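Local coordinates for protein glutaminase 1 (Escherichia coli, PDB 1U60) that hydrolyses L-glutamine to L-glutamate and ammonium, as a homotetrameric glutaminase of the beta-lactamase clan, at residues T72-L77 / L140-Q145; N99-L104 / A172-S177; A122-I127 / C189-R194. All coordinates share one frame; numbering follows the deposited sequence.

How the contacts relate
From the N terminus the six segments run 72-77, 99-104, 122-127, 140-145, 172-177 and 189-194, so the three first halves are all passed before any partner arrives. Contact 1 closes a loop of 62 intervening residues and joins helix 68-80 to 132-147; contact 2 closes one of 67 and joins 101-106 to 166-178; contact 3 closes one of 61 and joins 117-126 to 185-195. Every pair crosses and none nests. Contact 3 touches both others: it meets contact 1 where Ile127 and Thr123 pack on Ala76, and contact 2 where Leu175 reaches Ala122 and Ala172 meets Cys189. Contacts 1 and 2 remain about 12 Å apart at their nearest atoms.

Contact 1: residues T72-L77 / L140-Q145; sequences TLALAL and LHIQQQ
Helix 68-80, which follows Ser66, predicted to bind substrate, is met away from that site, on its Ala74 and Leu75 side, by Ile142 of helix 132-147. The touch is made by one methyl group: Ile142 CD1 lies 3.7 Å from Leu75 CB and packs on the backbone at Leu75 N, 3.6 Å away. The same methyl reaches Ala74 CB at 4.3 Å. Ile142 CG1 stands anti to its backbone nitrogen (chi1 -154°), and a fully extended chi2 carries CD1 straight across the gap, while CG2 stays back, 4.2 Å from Leu75 CB. The leucine and isoleucine side chains pass each other at a slant. Beside this apolar patch a water joins the helices, 2.8 Å from Thr72 OG1 and accepting from Gln143 NE2 at 3.1 Å. The amide of Gln143 is further held by Thr198, which pairs with OE1, and by the Gln195 carbonyl, which takes NE2; together these fix its rotation. Leu77 also packs on Tyr252 of the second subunit. The arrangement is buried helix-helix packing, one water beside its apolar centre, in the largely helical part of the glutaminase fold.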
loop_
_atom_site.group_PDB
_atom_site.type_symbol
_atom_site.label_atom_id
_atom_site.label_comp_id
_atom_site.label_asym_id
_atom_site.label_seq_id
_atom_site.Cartn_x
_atom_site.Cartn_y
_atom_site.Cartn_z
ATOM N N THR A 72 -19.422 0.972 0.620
ATOM C CA THR A 72 -20.009 -0.045 -0.232
ATOM C C THR A 72 -19.090 -1.252 -0.309
ATOM O O THR A 72 -19.562 -2.433 -0.421
ATOM C CB THR A 72 -20.306 0.600 -1.604
ATOM O OG1 THR A 72 -21.454 1.479 -1.436
ATOM C CG2 THR A 72 -20.665 -0.453 -2.671
ATOM N N LEU A 73 -17.775 -1.005 -0.285
ATOM C CA LEU A 73 -16.826 -2.097 -0.204
ATOM C C LEU A 73 -17.125 -2.931 1.046
ATOM O O LEU A 73 -17.074 -4.168 1.031
ATOM C CB LEU A 73 -15.394 -1.561 -0.167
ATOM C CG LEU A 73 -14.290 -2.560 0.124
ATOM C CD1 LEU A 73 -14.406 -3.736 -0.901
ATOM C CD2 LEU A 73 -12.899 -1.947 0.123
ATOM N N ALA A 74 -17.321 -2.246 2.169
ATOM C CA ALA A 74 -17.570 -2.959 3.432
ATOM C C ALA A 74 -18.810 -3.857 3.279
ATOM O O ALA A 74 -18.800 -5.040 3.640
ATOM C CB ALA A 74 -17.718 -2.007 4.529
ATOM N N LEU A 75 -19.864 -3.322 2.654
ATOM C CA LEU A 75 -21.065 -4.119 2.421
ATOM C C LEU A 75 -20.823 -5.297 1.482
ATOM O O LEU A 75 -21.322 -6.405 1.706
ATOM C CB LEU A 75 -22.204 -3.214 1.920
ATOM C CG LEU A 75 -23.537 -3.901 1.772
ATOM C CD1 LEU A 75 -23.971 -4.615 3.053
ATOM C CD2 LEU A 75 -24.531 -2.877 1.335
ATOM N N ALA A 76 -20.042 -5.079 0.423
ATOM C CA ALA A 76 -19.791 -6.161 -0.536
ATOM C C ALA A 76 -19.059 -7.285 0.165
ATOM O O ALA A 76 -19.325 -8.470 -0.067
ATOM C CB ALA A 76 -18.976 -5.685 -1.679
ATOM N N LEU A 77 -18.126 -6.942 1.045
ATOM C CA LEU A 77 -17.412 -7.969 1.793
ATOM C C LEU A 77 -18.342 -8.772 2.700
ATOM O O LEU A 77 -18.234 -10.008 2.789
ATOM C CB LEU A 77 -16.233 -7.384 2.584
ATOM C CG LEU A 77 -15.000 -6.885 1.807
ATOM C CD1 LEU A 77 -14.197 -5.954 2.669
ATOM C CD2 LEU A 77 -14.162 -8.063 1.318
ATOM N N LEU A 140 -27.328 2.956 1.698
ATOM C CA LEU A 140 -27.637 4.074 2.600
ATOM C C LEU A 140 -27.585 3.594 4.058
ATOM O O LEU A 140 -27.033 4.258 4.908
ATOM C CB LEU A 140 -28.990 4.697 2.261
ATOM C CG LEU A 140 -29.441 5.815 3.189
ATOM C CD1 LEU A 140 -28.429 6.958 3.176
ATOM C CD2 LEU A 140 -30.837 6.310 2.784
ATOM N N HIS A 141 -28.129 2.406 4.317
ATOM C CA HIS A 141 -28.183 1.864 5.671
ATOM C C HIS A 141 -26.781 1.601 6.214
ATOM O O HIS A 141 -26.492 1.943 7.344
ATOM C CB HIS A 141 -29.032 0.594 5.676
ATOM C CG HIS A 141 -29.258 0.034 7.032
ATOM N ND1 HIS A 141 -30.091 0.637 7.951
ATOM C CD2 HIS A 141 -28.736 -1.056 7.643
ATOM C CE1 HIS A 141 -30.099 -0.085 9.060
ATOM N NE2 HIS A 141 -29.275 -1.105 8.902
ATOM N N ILE A 142 -25.911 0.995 5.417
ATOM C CA ILE A 142 -24.554 0.773 5.919
ATOM C C ILE A 142 -23.789 2.059 6.174
ATOM O O ILE A 142 -23.039 2.152 7.176
ATOM C CB ILE A 142 -23.754 -0.237 5.096
ATOM C CG1 ILE A 142 -22.707 -0.852 6.019
ATOM C CG2 ILE A 142 -23.131 0.375 3.840
ATOM C CD1 ILE A 142 -21.895 -1.946 5.346
ATOM N N GLN A 143 -23.979 3.082 5.322
ATOM C CA GLN A 143 -23.375 4.401 5.602
ATOM C C GLN A 143 -23.848 4.935 6.971
ATOM O O GLN A 143 -23.070 5.386 7.767
ATOM C CB GLN A 143 -23.696 5.441 4.511
ATOM C CG GLN A 143 -23.171 5.208 3.146
ATOM C CD GLN A 143 -23.397 6.396 2.231
ATOM O OE1 GLN A 143 -23.857 7.469 2.664
ATOM N NE2 GLN A 143 -23.121 6.203 0.948
ATOM N N GLN A 144 -25.153 4.846 7.245
ATOM C CA GLN A 144 -25.679 5.279 8.521
ATOM C C GLN A 144 -25.162 4.438 9.692
ATOM O O GLN A 144 -24.825 4.978 10.765
ATOM C CB GLN A 144 -27.218 5.293 8.487
ATOM C CG GLN A 144 -27.810 6.297 7.473
ATOM C CD GLN A 144 -29.306 6.115 7.227
ATOM O OE1 GLN A 144 -29.877 5.029 7.476
ATOM N NE2 GLN A 144 -29.943 7.160 6.655
ATOM N N GLN A 145 -25.030 3.128 9.489
ATOM C CA GLN A 145 -24.497 2.260 10.516
ATOM C C GLN A 145 -23.041 2.555 10.837
ATOM O O GLN A 145 -22.652 2.500 11.984
ATOM C CB GLN A 145 -24.606 0.809 10.092
ATOM C CG GLN A 145 -25.987 0.256 10.083
ATOM C CD GLN A 145 -25.985 -1.221 9.616
ATOM O OE1 GLN A 145 -25.628 -1.526 8.452
ATOM N NE2 GLN A 145 -26.409 -2.117 10.497
HETATM O O HOH W 1 -21.392 3.821 0.126
#

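Contact 2: residues N99-L104 / A172-S177; sequences NSVIAL and AWLLYS
Leu174 points one methyl at two residues of the facing helix: its CD1 lies 3.9 Å from Val101 CG1 and 4.1 Å from Leu104 CD1. Val101 and Leu104 are three residues apart, about one helical turn, and they receive Leu174 differently. The valine side chain meets it at about a right angle, whereas the leucine slants across it. Leu104 then uses its other methyl on the next residue of helix 166-178, with CD2 at 4.1 Å from Leu175 CD2, again at nearly a right angle. Its isobutyl group is thus shared between Leu174 on one branch and Leu175 on the other. Leu175 leaves its helix alongside helix 101-106 rather than toward it, and it is CD2, at the end of the side chain, that reaches Leu104. The closest approaches are methyl against methyl, and the backbones stay well apart, the nearest CA atoms being those of Leu104 and Leu174 at 8.4 Å. Leu104 and Leu175 form the buried half, with Val101 and Leu174 at the margin. Just before helix 101-106, Ser100 is the N-cap: its OG accepts from Ala103 N at 3.1 Å, nearly straight at 169°. The Asn99 carbonyl is also bonded to His167 NE2, a second tie to helix 166-178. That helix carries Asn168, predicted to bind substrate, in its first turn, packs Ala172 and Trp173 on helix 185-195 at Met186, and lays Leu175 against Pro111, Tyr180 and Leu181 of the loops around it.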
loop_
_atom_site.group_PDB
_atom_site.type_symbol
_atom_site.label_atom_id
_atom_site.label_comp_id
_atom_site.label_asym_id
_atom_site.label_seq_id
_atom_site.Cartn_x
_atom_site.Cartn_y
_atom_site.Cartn_z
ATOM N N ASN A 99 -10.520 8.203 -12.626
ATOM C CA ASN A 99 -11.449 7.929 -13.708
ATOM C C ASN A 99 -10.798 7.340 -14.965
ATOM O O ASN A 99 -11.351 7.400 -16.058
ATOM C CB ASN A 99 -12.156 9.241 -14.057
ATOM C CG ASN A 99 -11.179 10.298 -14.596
ATOM O OD1 ASN A 99 -9.951 10.125 -14.548
ATOM N ND2 ASN A 99 -11.740 11.396 -15.151
ATOM N N SER A 100 -9.615 6.756 -14.799
ATOM C CA SER A 100 -8.816 6.329 -15.934
ATOM C C SER A 100 -9.378 5.149 -16.682
ATOM O O SER A 100 -9.470 4.034 -16.132
ATOM C CB SER A 100 -7.405 5.961 -15.487
ATOM O OG SER A 100 -6.716 5.489 -16.650
ATOM N N VAL A 101 -9.754 5.349 -17.950
ATOM C CA VAL A 101 -10.118 4.221 -18.813
ATOM C C VAL A 101 -8.903 3.489 -19.419
ATOM O O VAL A 101 -9.038 2.349 -19.836
ATOM C CB VAL A 101 -11.204 4.593 -19.917
ATOM C CG1 VAL A 101 -12.486 5.176 -19.240
ATOM C CG2 VAL A 101 -10.688 5.521 -20.986
ATOM N N ILE A 102 -7.742 4.144 -19.489
ATOM C CA ILE A 102 -6.504 3.473 -19.895
ATOM C C ILE A 102 -6.256 2.311 -18.920
ATOM O O ILE A 102 -6.008 1.168 -19.335
ATOM C CB ILE A 102 -5.320 4.445 -19.900
ATOM C CG1 ILE A 102 -5.481 5.520 -21.001
ATOM C CG2 ILE A 102 -4.004 3.677 -20.128
ATOM C CD1 ILE A 102 -4.328 6.551 -21.017
ATOM N N ALA A 103 -6.430 2.587 -17.619
ATOM C CA ALA A 103 -6.311 1.550 -16.606
ATOM C C ALA A 103 -7.136 0.313 -16.934
ATOM O O ALA A 103 -6.656 -0.828 -16.832
ATOM C CB ALA A 103 -6.739 2.098 -15.214
ATOM N N LEU A 104 -8.395 0.508 -17.289
ATOM C CA LEU A 104 -9.230 -0.596 -17.612
ATOM C C LEU A 104 -8.704 -1.354 -18.804
ATOM O O LEU A 104 -8.597 -2.562 -18.760
ATOM C CB LEU A 104 -10.659 -0.134 -17.930
ATOM C CG LEU A 104 -11.509 0.308 -16.751
ATOM C CD1 LEU A 104 -12.818 0.929 -17.196
ATOM C CD2 LEU A 104 -11.837 -0.863 -15.843
ATOM N N ALA A 172 -19.435 2.445 -16.631
ATOM C CA ALA A 172 -20.361 1.387 -16.335
ATOM C C ALA A 172 -20.547 0.461 -17.545
ATOM O O ALA A 172 -20.597 -0.732 -17.405
ATOM C CB ALA A 172 -21.642 1.934 -15.932
ATOM N N TRP A 173 -20.668 1.032 -18.733
ATOM C CA TRP A 173 -20.833 0.231 -19.927
ATOM C C TRP A 173 -19.562 -0.531 -20.276
ATOM O O TRP A 173 -19.647 -1.658 -20.760
ATOM C CB TRP A 173 -21.325 1.108 -21.121
ATOM C CG TRP A 173 -22.791 1.448 -21.078
ATOM C CD1 TRP A 173 -23.323 2.684 -21.050
ATOM C CD2 TRP A 173 -23.912 0.539 -21.065
ATOM N NE1 TRP A 173 -24.693 2.629 -21.015
ATOM C CE2 TRP A 173 -25.086 1.322 -21.005
ATOM C CE3 TRP A 173 -24.035 -0.856 -21.063
ATOM C CZ2 TRP A 173 -26.375 0.764 -20.984
ATOM C CZ3 TRP A 173 -25.298 -1.416 -21.052
ATOM C CH2 TRP A 173 -26.452 -0.612 -20.997
ATOM N N LEU A 174 -18.381 0.064 -20.082
ATOM C CA LEU A 174 -17.141 -0.651 -20.284
ATOM C C LEU A 174 -17.002 -1.875 -19.367
ATOM O O LEU A 174 -16.598 -2.977 -19.811
ATOM C CB LEU A 174 -15.940 0.237 -20.037
ATOM C CG LEU A 174 -15.681 1.320 -21.090
ATOM C CD1 LEU A 174 -14.563 2.233 -20.627
ATOM C CD2 LEU A 174 -15.410 0.720 -22.489
ATOM N N LEU A 175 -17.291 -1.683 -18.096
ATOM C CA LEU A 175 -17.368 -2.800 -17.142
ATOM C C LEU A 175 -18.380 -3.872 -17.602
ATOM O O LEU A 175 -18.054 -5.064 -17.670
ATOM C CB LEU A 175 -17.711 -2.291 -15.748
ATOM C CG LEU A 175 -16.633 -1.415 -15.141
ATOM C CD1 LEU A 175 -17.238 -0.604 -14.039
ATOM C CD2 LEU A 175 -15.488 -2.250 -14.618
ATOM N N TYR A 176 -19.582 -3.462 -17.952
ATOM C CA TYR A 176 -20.634 -4.393 -18.312
ATOM C C TYR A 176 -20.205 -5.214 -19.531
ATOM O O TYR A 176 -20.400 -6.461 -19.586
ATOM C CB TYR A 176 -21.889 -3.635 -18.627
ATOM C CG TYR A 176 -23.091 -4.520 -18.842
ATOM C CD1 TYR A 176 -23.420 -4.979 -20.116
ATOM C CD2 TYR A 176 -23.889 -4.901 -17.772
ATOM C CE1 TYR A 176 -24.506 -5.806 -20.326
ATOM C CE2 TYR A 176 -24.984 -5.726 -17.969
ATOM C CZ TYR A 176 -25.289 -6.180 -19.253
ATOM O OH TYR A 176 -26.378 -6.990 -19.461
ATOM N N SER A 177 -19.593 -4.514 -20.488
ATOM C CA SER A 177 -19.146 -5.134 -21.723
ATOM C C SER A 177 -18.065 -6.187 -21.467
ATOM O O SER A 177 -18.033 -7.208 -22.148
ATOM C CB SER A 177 -18.676 -4.043 -22.707
ATOM O OG SER A 177 -18.065 -4.639 -23.837
#

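Contact 3: residues A122-I127 / C189-R194; sequences ATTSLI and CDVYTR
Thr124 of helix 117-126 wedges between Val191 and Tyr192 of helix 185-195, a buried helix-helix contact in the helical region of this beta-lactamase-clan fold, beside the predicted substrate site. The tight part lies round the threonine, where chi1 -67° sets OG1 anti to the carbonyl carbon and leaves CG2 anti to the backbone N. The methyl Thr124 CG2 sits 3.8 Å from Val191 CG1 and 3.8 Å from the backbone N of Tyr192, so it touches main chain as well as the valine side chain. The hydroxyl turns to the tyrosine: Thr124 OG1 lies in the ring plane at the edge, 3.8 Å from Tyr192 CD1, with the two side chains at about a right angle. This is packing; the polar partner of that hydroxyl is the carbonyl of Ala120, one turn back in its own helix. Tyr192 is predicted to bind substrate, and its side chain is about 4 Å from those of Asn117 and Asn168, also predicted substrate residues, so Thr124 probably lies just behind the predicted pocket, at the ring edge. Val191 in turn packs on Val132 and Ile139 of helix 132-147. Arg135 NH1 takes the carbonyls of Thr124 and Ile127. The far flank of helix 185-195 is more open to solvent and polar, though internally well bonded: Asp190 and Arg194, both partly exposed, pair along one helical turn, and Glu133 is a second acid partner of Arg194. The guanidinium meets the carboxylate side-on, Arg194 NE to Asp190 OD1 at 2.8 Å and NH2 to OD2 at 2.9 Å, with OD1 approached from 42° out of the carboxylate plane.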
loop_
_atom_site.group_PDB
_atom_site.type_symbol
_atom_site.label_atom_id
_atom_site.label_comp_id
_atom_site.label_asym_id
_atom_site.label_seq_id
_atom_site.Cartn_x
_atom_site.Cartn_y
_atom_site.Cartn_z
ATOM N N ALA A 122 -18.418 -1.150 -10.034
ATOM C CA ALA A 122 -18.488 -2.632 -10.036
ATOM C C ALA A 122 -18.830 -3.186 -8.657
ATOM O O ALA A 122 -19.668 -4.125 -8.557
ATOM C CB ALA A 122 -17.247 -3.224 -10.558
ATOM N N THR A 123 -18.287 -2.573 -7.599
ATOM C CA THR A 123 -18.555 -3.017 -6.220
ATOM C C THR A 123 -20.043 -2.687 -5.880
ATOM O O THR A 123 -20.761 -3.494 -5.292
ATOM C CB THR A 123 -17.606 -2.376 -5.271
ATOM O OG1 THR A 123 -16.226 -2.674 -5.665
ATOM C CG2 THR A 123 -17.804 -2.909 -3.844
ATOM N N THR A 124 -20.515 -1.491 -6.242
ATOM C CA THR A 124 -21.920 -1.151 -6.081
ATOM C C THR A 124 -22.823 -2.178 -6.781
ATOM O O THR A 124 -23.848 -2.555 -6.224
ATOM C CB THR A 124 -22.160 0.261 -6.624
ATOM O OG1 THR A 124 -21.480 1.226 -5.817
ATOM C CG2 THR A 124 -23.631 0.672 -6.550
ATOM N N SER A 125 -22.424 -2.669 -7.948
ATOM C CA SER A 125 -23.208 -3.643 -8.705
ATOM C C SER A 125 -23.173 -5.058 -8.116
ATOM O O SER A 125 -24.040 -5.886 -8.462
ATOM C CB SER A 125 -22.705 -3.733 -10.171
ATOM O OG SER A 125 -21.540 -4.559 -10.308
ATOM N N LEU A 126 -22.166 -5.321 -7.290
ATOM C CA LEU A 126 -21.906 -6.619 -6.629
ATOM C C LEU A 126 -22.741 -6.857 -5.376
ATOM O O LEU A 126 -22.925 -8.014 -4.993
ATOM C CB LEU A 126 -20.409 -6.734 -6.276
ATOM C CG LEU A 126 -19.822 -8.055 -5.774
ATOM C CD1 LEU A 126 -20.189 -9.230 -6.660
ATOM C CD2 LEU A 126 -18.312 -7.945 -5.602
ATOM N N ILE A 127 -23.243 -5.787 -4.749
ATOM C CA ILE A 127 -24.104 -5.824 -3.549
ATOM C C ILE A 127 -25.324 -6.729 -3.800
ATOM O O ILE A 127 -25.871 -6.706 -4.890
ATOM C CB ILE A 127 -24.536 -4.272 -3.256
ATOM C CG1 ILE A 127 -23.310 -3.515 -2.827
ATOM C CG2 ILE A 127 -25.683 -4.032 -2.266
ATOM C CD1 ILE A 127 -22.488 -4.235 -1.982
ATOM N N CYS A 189 -24.844 2.619 -12.139
ATOM C CA CYS A 189 -24.368 3.987 -12.265
ATOM C C CYS A 189 -25.240 4.885 -11.391
ATOM O O CYS A 189 -24.746 5.734 -10.663
ATOM C CB CYS A 189 -24.338 4.409 -13.736
ATOM S SG CYS A 189 -23.664 6.069 -14.005
ATOM N N ASP A 190 -26.545 4.680 -11.428
ATOM C CA ASP A 190 -27.463 5.471 -10.644
ATOM C C ASP A 190 -27.125 5.327 -9.145
ATOM O O ASP A 190 -26.985 6.312 -8.454
ATOM C CB ASP A 190 -28.886 4.986 -10.965
ATOM C CG ASP A 190 -29.980 5.574 -10.083
ATOM O OD1 ASP A 190 -29.787 6.541 -9.281
ATOM O OD2 ASP A 190 -31.124 5.080 -10.144
ATOM N N VAL A 191 -27.018 4.111 -8.658
ATOM C CA VAL A 191 -26.836 3.930 -7.215
ATOM C C VAL A 191 -25.480 4.454 -6.779
ATOM O O VAL A 191 -25.365 5.049 -5.719
ATOM C CB VAL A 191 -27.091 2.508 -6.781
ATOM C CG1 VAL A 191 -26.869 2.331 -5.310
ATOM C CG2 VAL A 191 -28.553 2.167 -7.105
ATOM N N TYR A 192 -24.478 4.238 -7.621
ATOM C CA TYR A 192 -23.140 4.753 -7.331
ATOM C C TYR A 192 -23.209 6.294 -7.156
ATOM O O TYR A 192 -22.633 6.872 -6.237
ATOM C CB TYR A 192 -22.118 4.372 -8.423
ATOM C CG TYR A 192 -20.798 5.021 -8.088
ATOM C CD1 TYR A 192 -20.079 4.578 -6.995
ATOM C CD2 TYR A 192 -20.347 6.169 -8.753
ATOM C CE1 TYR A 192 -18.942 5.169 -6.607
ATOM C CE2 TYR A 192 -19.155 6.783 -8.354
ATOM C CZ TYR A 192 -18.472 6.266 -7.268
ATOM O OH TYR A 192 -17.348 6.858 -6.757
ATOM N N THR A 193 -23.948 6.955 -8.049
ATOM C CA THR A 193 -24.155 8.403 -7.973
ATOM C C THR A 193 -24.840 8.832 -6.669
ATOM O O THR A 193 -24.388 9.758 -6.000
ATOM C CB THR A 193 -24.957 8.856 -9.186
ATOM O OG1 THR A 193 -24.229 8.480 -10.364
ATOM C CG2 THR A 193 -25.069 10.350 -9.229
ATOM N N ARG A 194 -25.873 8.101 -6.290
ATOM C CA ARG A 194 -26.580 8.327 -5.014
ATOM C C ARG A 194 -25.651 8.201 -3.837
ATOM O O ARG A 194 -25.679 9.047 -2.945
ATOM C CB ARG A 194 -27.753 7.360 -4.815
ATOM C CG ARG A 194 -28.853 7.486 -5.861
ATOM C CD ARG A 194 -30.043 6.612 -5.543
ATOM N NE ARG A 194 -30.817 6.163 -6.698
ATOM C CZ ARG A 194 -31.960 5.455 -6.605
ATOM N NH1 ARG A 194 -32.476 5.162 -5.424
ATOM N NH2 ARG A 194 -32.585 5.048 -7.686
#